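Local coordinates for mitochondrial edited mRNA stability factor 1 (PDB 6NL1), which processes the 5' ends of mitochondrial mRNAs in trypanosomes, probably through nucleotide-hydrolysing chemistry carried by its Nudix domain, at residues Q105-L110 with D169-V174; V201-F206 with A253-L258. One frame throughout, in Å; residues are numbered along the deposited sequence.

How the interactions relate
Interactions 1 and 2 come in series along the chain and lie on opposite sides of its centre, with centres 30 Å apart and nearest atoms about 16 Å apart. They share no strand or helix. Interaction 1 pairs the two inner strands of the four-stranded antiparallel sheet in the N-terminal half, whereas interaction 2 packs the Nudix helix onto the mixed sheet of the second half; helix 180-193 falls between them in sequence. Interaction 2 includes R202 of the GDP site seen in another structure of this protein; A108 of interaction 1 lies about 9 Å, side chain to side chain, from V288 of that site. The two contacts belong to different sheets, one pairing strands within a sheet, the other packing a helix on one.

Interaction 1 (Q105-L110 with D169-V174); sequences QTKAAL and DVDITV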
loop_
_atom_site.group_PDB
_atom_site.type_symbol
_atom_site.label_atom_id
_atom_site.label_comp_id
_atom_site.label_asym_id
_atom_site.label_seq_id
_atom_site.Cartn_x
_atom_site.Cartn_y
_atom_site.Cartn_z
ATOM N N GLN A 105 20.551 7.186 10.178
ATOM C CA GLN A 105 20.085 6.590 11.436
ATOM C C GLN A 105 18.837 7.318 11.915
ATOM O O GLN A 105 18.903 8.482 12.290
ATOM C CB GLN A 105 21.183 6.652 12.509
ATOM C CG GLN A 105 20.813 5.939 13.821
ATOM C CD GLN A 105 20.323 4.504 13.594
ATOM O OE1 GLN A 105 19.286 4.084 14.123
ATOM N NE2 GLN A 105 21.070 3.751 12.804
ATOM N N THR A 106 17.698 6.640 11.911
ATOM C CA THR A 106 16.442 7.347 12.114
ATOM C C THR A 106 15.394 6.493 12.843
ATOM O O THR A 106 15.739 5.514 13.517
ATOM C CB THR A 106 15.907 7.888 10.745
ATOM O OG1 THR A 106 14.784 8.757 10.948
ATOM C CG2 THR A 106 15.515 6.734 9.799
ATOM N N LYS A 107 14.123 6.868 12.709
ATOM C CA LYS A 107 13.006 6.114 13.283
ATOM C C LYS A 107 12.034 5.693 12.192
ATOM O O LYS A 107 11.961 6.332 11.147
ATOM C CB LYS A 107 12.244 6.987 14.289
ATOM C CG LYS A 107 13.105 7.611 15.370
ATOM C CD LYS A 107 13.494 6.594 16.421
ATOM C CE LYS A 107 14.096 7.278 17.646
ATOM N NZ LYS A 107 14.475 6.270 18.684
ATOM N N ALA A 108 11.255 4.647 12.448
ATOM C CA ALA A 108 10.321 4.144 11.446
ATOM C C ALA A 108 9.307 5.210 11.022
ATOM O O ALA A 108 8.808 5.195 9.895
ATOM C CB ALA A 108 9.619 2.887 11.945
ATOM N N ALA A 109 9.009 6.136 11.924
ATOM C CA ALA A 109 8.077 7.215 11.618
ATOM C C ALA A 109 8.519 7.956 10.354
ATOM O O ALA A 109 7.692 8.347 9.541
ATOM C CB ALA A 109 7.969 8.177 12.799
ATOM N N LEU A 110 9.827 8.122 10.183
ATOM C CA LEU A 110 10.358 8.795 8.999
ATOM C C LEU A 110 10.771 7.809 7.902
ATOM O O LEU A 110 10.495 8.025 6.727
ATOM C CB LEU A 110 11.533 9.709 9.386
ATOM C CG LEU A 110 11.192 10.780 10.439
ATOM C CD1 LEU A 110 12.365 11.709 10.709
ATOM C CD2 LEU A 110 9.967 11.586 10.015
ATOM N N ASP A 169 8.289 4.538 17.043
ATOM C CA ASP A 169 9.504 4.666 17.852
ATOM C C ASP A 169 10.631 3.730 17.419
ATOM O O ASP A 169 11.778 3.883 17.852
ATOM C CB ASP A 169 9.191 4.431 19.336
ATOM C CG ASP A 169 8.115 5.367 19.859
ATOM O OD1 ASP A 169 7.054 4.872 20.301
ATOM O OD2 ASP A 169 8.332 6.598 19.820
ATOM N N VAL A 170 10.308 2.746 16.589
ATOM C CA VAL A 170 11.316 1.768 16.177
ATOM C C VAL A 170 12.533 2.428 15.520
ATOM O O VAL A 170 12.400 3.211 14.576
ATOM C CB VAL A 170 10.700 0.683 15.271
ATOM C CG1 VAL A 170 11.780 -0.260 14.751
ATOM C CG2 VAL A 170 9.614 -0.093 16.065
ATOM N N ASP A 171 13.717 2.143 16.051
ATOM C CA ASP A 171 14.959 2.613 15.440
ATOM C C ASP A 171 15.221 1.907 14.111
ATOM O O ASP A 171 15.204 0.676 14.033
ATOM C CB ASP A 171 16.144 2.385 16.373
ATOM C CG ASP A 171 16.038 3.192 17.645
ATOM O OD1 ASP A 171 16.299 4.411 17.587
ATOM O OD2 ASP A 171 15.689 2.613 18.696
ATOM N N ILE A 172 15.479 2.695 13.075
ATOM C CA ILE A 172 15.715 2.165 11.741
ATOM C C ILE A 172 17.006 2.732 11.165
ATOM O O ILE A 172 17.255 3.936 11.247
ATOM C CB ILE A 172 14.548 2.483 10.776
ATOM C CG1 ILE A 172 13.232 1.887 11.306
ATOM C CG2 ILE A 172 14.858 1.948 9.351
ATOM C CD1 ILE A 172 13.163 0.336 11.262
ATOM N N THR A 173 17.838 1.856 10.611
ATOM C CA THR A 173 19.026 2.302 9.896
ATOM C C THR A 173 18.758 2.164 8.404
ATOM O O THR A 173 18.422 1.077 7.924
ATOM C CB THR A 173 20.268 1.468 10.269
ATOM O OG1 THR A 173 20.421 1.453 11.692
ATOM C CG2 THR A 173 21.521 2.057 9.633
ATOM N N VAL A 174 18.896 3.269 7.678
ATOM C CA VAL A 174 18.671 3.285 6.239
ATOM C C VAL A 174 20.003 3.399 5.513
ATOM O O VAL A 174 20.813 4.261 5.838
ATOM C CB VAL A 174 17.772 4.471 5.835
ATOM C CG1 VAL A 174 17.591 4.530 4.321
ATOM C CG2 VAL A 174 16.431 4.395 6.556
HETATM O O HOH W 1 17.548 5.666 15.706
HETATM O O HOH W 2 12.584 5.460 20.103
#
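The side-chain amide of Q105 has T173 in its plane: NE2 donates to OG1 at 2.6 Å, with the hydroxyl oxygen only 11° out of that plane. A second flat group, the D171 carboxylate, is approached from above its plane instead, where K107 NZ forms a salt bridge with OD1 (2.8 Å, 42° out of the plane). These residues sit on an antiparallel strand pair, the two inner strands of a four-stranded sheet.

T106 and I172 form the hydrogen-bonded pair, with Q105-T173 and K107-D171 as the flanking non-hydrogen-bonded ones. T106 N donates to I172 O, and T106 O accepts from I172 N. The bend at chi2 (-76°) turns K107 CD toward D169 O; from there the chain runs extended to NZ, alongside D171 and pointing the same way. The other carboxylate oxygen, OD2, is held by Y164, while T138 bonds both Q105 OE1 and T173 OG1.

On the opposite face of the sheet, T106 CG2 reaches V174 CG2 at 4.1 Å, beside A111. At K107, the N-cap residue, strand gives way to helix, and A108 CB packs 3.8 Å from I172 CG1. V170 O receives the first amide of that helix, A108 N, at 2.8 Å, and also takes a CA-H...O contact from K107 CA at 3.2 Å.

Interaction 2 (V201-F206 with A253-L258); sequences VRLGIF and AAIRTL. With SO4 (sulfate ion), chain B.
Helix 250-262 carries the R-x-L-x-E-E part of a Nudix signature, as in the Nudix helix of the family, and its 253-258 portion lies across strand 201-206 at 70°, with 7.5 Å between the two segment axes. V201, L203 and I205, alternate residues of the strand, turn toward it. No hydrogen bond crosses; the contact is apolar.

V201 sends CG2 toward the A253-T257 turn, 3.8 Å from A254 CA and 3.7 Å from T257 OG1. L203 sits in the middle: its CD1 rests 3.5 Å from A254 O and also touches I255 CG1 and L258 CD2, while CG packs on A254 CB. The L203 and A254 CA atoms come within 5.4 Å, an approach that the small alanine side chain permits. At the far end I205 and L258 cross at about a right angle, I205 CG1 lying 3.6 Å from L258 CD1. T257, its hydroxyl turned between backbone N and carbonyl (chi1 60°), bonds A253 O through OG1; T257 N reaches that oxygen from the opposite face of the carbonyl, and OG1 is also bonded to K242 N.

R202 points away from the helix. Its NH1 folds back to V201 O at 2.9 Å, and NE makes weak bonds to a sulfate, probably from the crystallisation liquor, which Y292 OH and L239 N also hold. R202 and Y292 bind GDP in another structure of the protein.

Strand 200-207 runs between antiparallel 216-223 and parallel 290-296; the helix lies over one face of this sheet and also reaches F293 of strand 290-296 through A254.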
loop_
_atom_site.group_PDB
_atom_site.type_symbol
_atom_site.label_atom_id
_atom_site.label_comp_id
_atom_site.label_asym_id
_atom_site.label_seq_id
_atom_site.Cartn_x
_atom_site.Cartn_y
_atom_site.Cartn_z
ATOM N N VAL A 201 -3.913 4.989 -0.589
ATOM C CA VAL A 201 -5.213 5.605 -0.786
ATOM C C VAL A 201 -6.205 4.566 -1.264
ATOM O O VAL A 201 -5.843 3.632 -1.987
ATOM C CB VAL A 201 -5.169 6.775 -1.814
ATOM C CG1 VAL A 201 -4.347 7.917 -1.261
ATOM C CG2 VAL A 201 -4.633 6.297 -3.196
ATOM N N ARG A 202 -7.452 4.725 -0.840
ATOM C CA ARG A 202 -8.525 3.863 -1.298
ATOM C C ARG A 202 -9.669 4.778 -1.722
ATOM O O ARG A 202 -10.101 5.638 -0.961
ATOM C CB ARG A 202 -8.965 2.898 -0.193
ATOM C CG ARG A 202 -7.919 1.870 0.224
ATOM C CD ARG A 202 -7.551 0.918 -0.935
ATOM N NE ARG A 202 -6.581 -0.088 -0.495
ATOM C CZ ARG A 202 -5.259 0.030 -0.617
ATOM N NH1 ARG A 202 -4.723 1.116 -1.167
ATOM N NH2 ARG A 202 -4.465 -0.939 -0.188
ATOM N N LEU A 203 -10.118 4.630 -2.959
ATOM C CA LEU A 203 -11.254 5.394 -3.438
ATOM C C LEU A 203 -12.430 4.440 -3.489
ATOM O O LEU A 203 -12.568 3.663 -4.429
ATOM C CB LEU A 203 -10.984 6.015 -4.821
ATOM C CG LEU A 203 -11.687 7.357 -5.082
ATOM C CD1 LEU A 203 -11.367 7.928 -6.473
ATOM C CD2 LEU A 203 -13.192 7.230 -4.891
ATOM N N GLY A 204 -13.260 4.491 -2.453
ATOM C CA GLY A 204 -14.439 3.657 -2.370
ATOM C C GLY A 204 -15.533 4.102 -3.331
ATOM O O GLY A 204 -16.360 4.968 -3.020
ATOM N N ILE A 205 -15.523 3.502 -4.513
ATOM C CA ILE A 205 -16.592 3.671 -5.478
ATOM C C ILE A 205 -17.790 2.861 -5.011
ATOM O O ILE A 205 -17.642 1.692 -4.644
ATOM C CB ILE A 205 -16.132 3.176 -6.862
ATOM C CG1 ILE A 205 -15.106 4.146 -7.442
ATOM C CG2 ILE A 205 -17.298 3.073 -7.804
ATOM C CD1 ILE A 205 -15.705 5.481 -7.847
ATOM N N PHE A 206 -18.966 3.482 -4.992
ATOM C CA PHE A 206 -20.171 2.778 -4.552
ATOM C C PHE A 206 -21.363 3.090 -5.452
ATOM O O PHE A 206 -21.408 4.123 -6.121
ATOM C CB PHE A 206 -20.506 3.084 -3.076
ATOM C CG PHE A 206 -21.047 4.488 -2.837
ATOM C CD1 PHE A 206 -20.187 5.544 -2.535
ATOM C CD2 PHE A 206 -22.412 4.747 -2.911
ATOM C CE1 PHE A 206 -20.680 6.836 -2.312
ATOM C CE2 PHE A 206 -22.915 6.034 -2.685
ATOM C CZ PHE A 206 -22.048 7.079 -2.395
ATOM N N ALA A 253 -4.127 11.188 -6.227
ATOM C CA ALA A 253 -3.648 9.807 -6.215
ATOM C C ALA A 253 -4.819 8.817 -6.191
ATOM O O ALA A 253 -4.795 7.800 -6.889
ATOM C CB ALA A 253 -2.716 9.574 -5.027
ATOM N N ALA A 254 -5.847 9.115 -5.394
ATOM C CA ALA A 254 -7.028 8.248 -5.348
ATOM C C ALA A 254 -7.667 8.140 -6.731
ATOM O O ALA A 254 -8.019 7.057 -7.184
ATOM C CB ALA A 254 -8.048 8.762 -4.331
ATOM N N ILE A 255 -7.815 9.279 -7.396
ATOM C CA ILE A 255 -8.465 9.310 -8.699
ATOM C C ILE A 255 -7.634 8.589 -9.761
ATOM O O ILE A 255 -8.168 7.812 -10.551
ATOM C CB ILE A 255 -8.785 10.760 -9.129
ATOM C CG1 ILE A 255 -9.841 11.365 -8.191
ATOM C CG2 ILE A 255 -9.259 10.804 -10.582
ATOM C CD1 ILE A 255 -10.082 12.853 -8.404
ATOM N N ARG A 256 -6.327 8.834 -9.763
ATOM C CA ARG A 256 -5.429 8.205 -10.727
ATOM C C ARG A 256 -5.411 6.688 -10.553
ATOM O O ARG A 256 -5.509 5.938 -11.523
ATOM C CB ARG A 256 -4.003 8.755 -10.573
ATOM C CG ARG A 256 -2.943 8.012 -11.418
ATOM C CD ARG A 256 -1.516 8.550 -11.169
ATOM N NE ARG A 256 -1.132 8.466 -9.757
ATOM C CZ ARG A 256 -0.650 7.371 -9.171
ATOM N NH1 ARG A 256 -0.471 6.252 -9.866
ATOM N NH2 ARG A 256 -0.341 7.392 -7.885
ATOM N N THR A 257 -5.290 6.234 -9.311
ATOM C CA THR A 257 -5.128 4.806 -9.067
ATOM C C THR A 257 -6.445 4.044 -9.135
ATOM O O THR A 257 -6.443 2.842 -9.357
ATOM C CB THR A 257 -4.367 4.513 -7.747
ATOM O OG1 THR A 257 -5.078 5.064 -6.634
ATOM C CG2 THR A 257 -2.964 5.128 -7.807
ATOM N N LEU A 258 -7.569 4.738 -8.942
ATOM C CA LEU A 258 -8.868 4.142 -9.253
ATOM C C LEU A 258 -8.884 3.759 -10.732
ATOM O O LEU A 258 -9.263 2.643 -11.095
ATOM C CB LEU A 258 -10.018 5.115 -8.987
ATOM C CG LEU A 258 -11.354 4.709 -9.630
ATOM C CD1 LEU A 258 -11.895 3.410 -9.011
ATOM C CD2 LEU A 258 -12.379 5.818 -9.489
HETATM S S SO4 B . -9.128 -1.692 1.938
HETATM O O1 SO4 B . -9.149 -1.625 0.484
HETATM O O2 SO4 B . -7.726 -1.718 2.353
HETATM O O3 SO4 B . -9.812 -0.559 2.550
HETATM O O4 SO4 B . -9.809 -2.908 2.379
#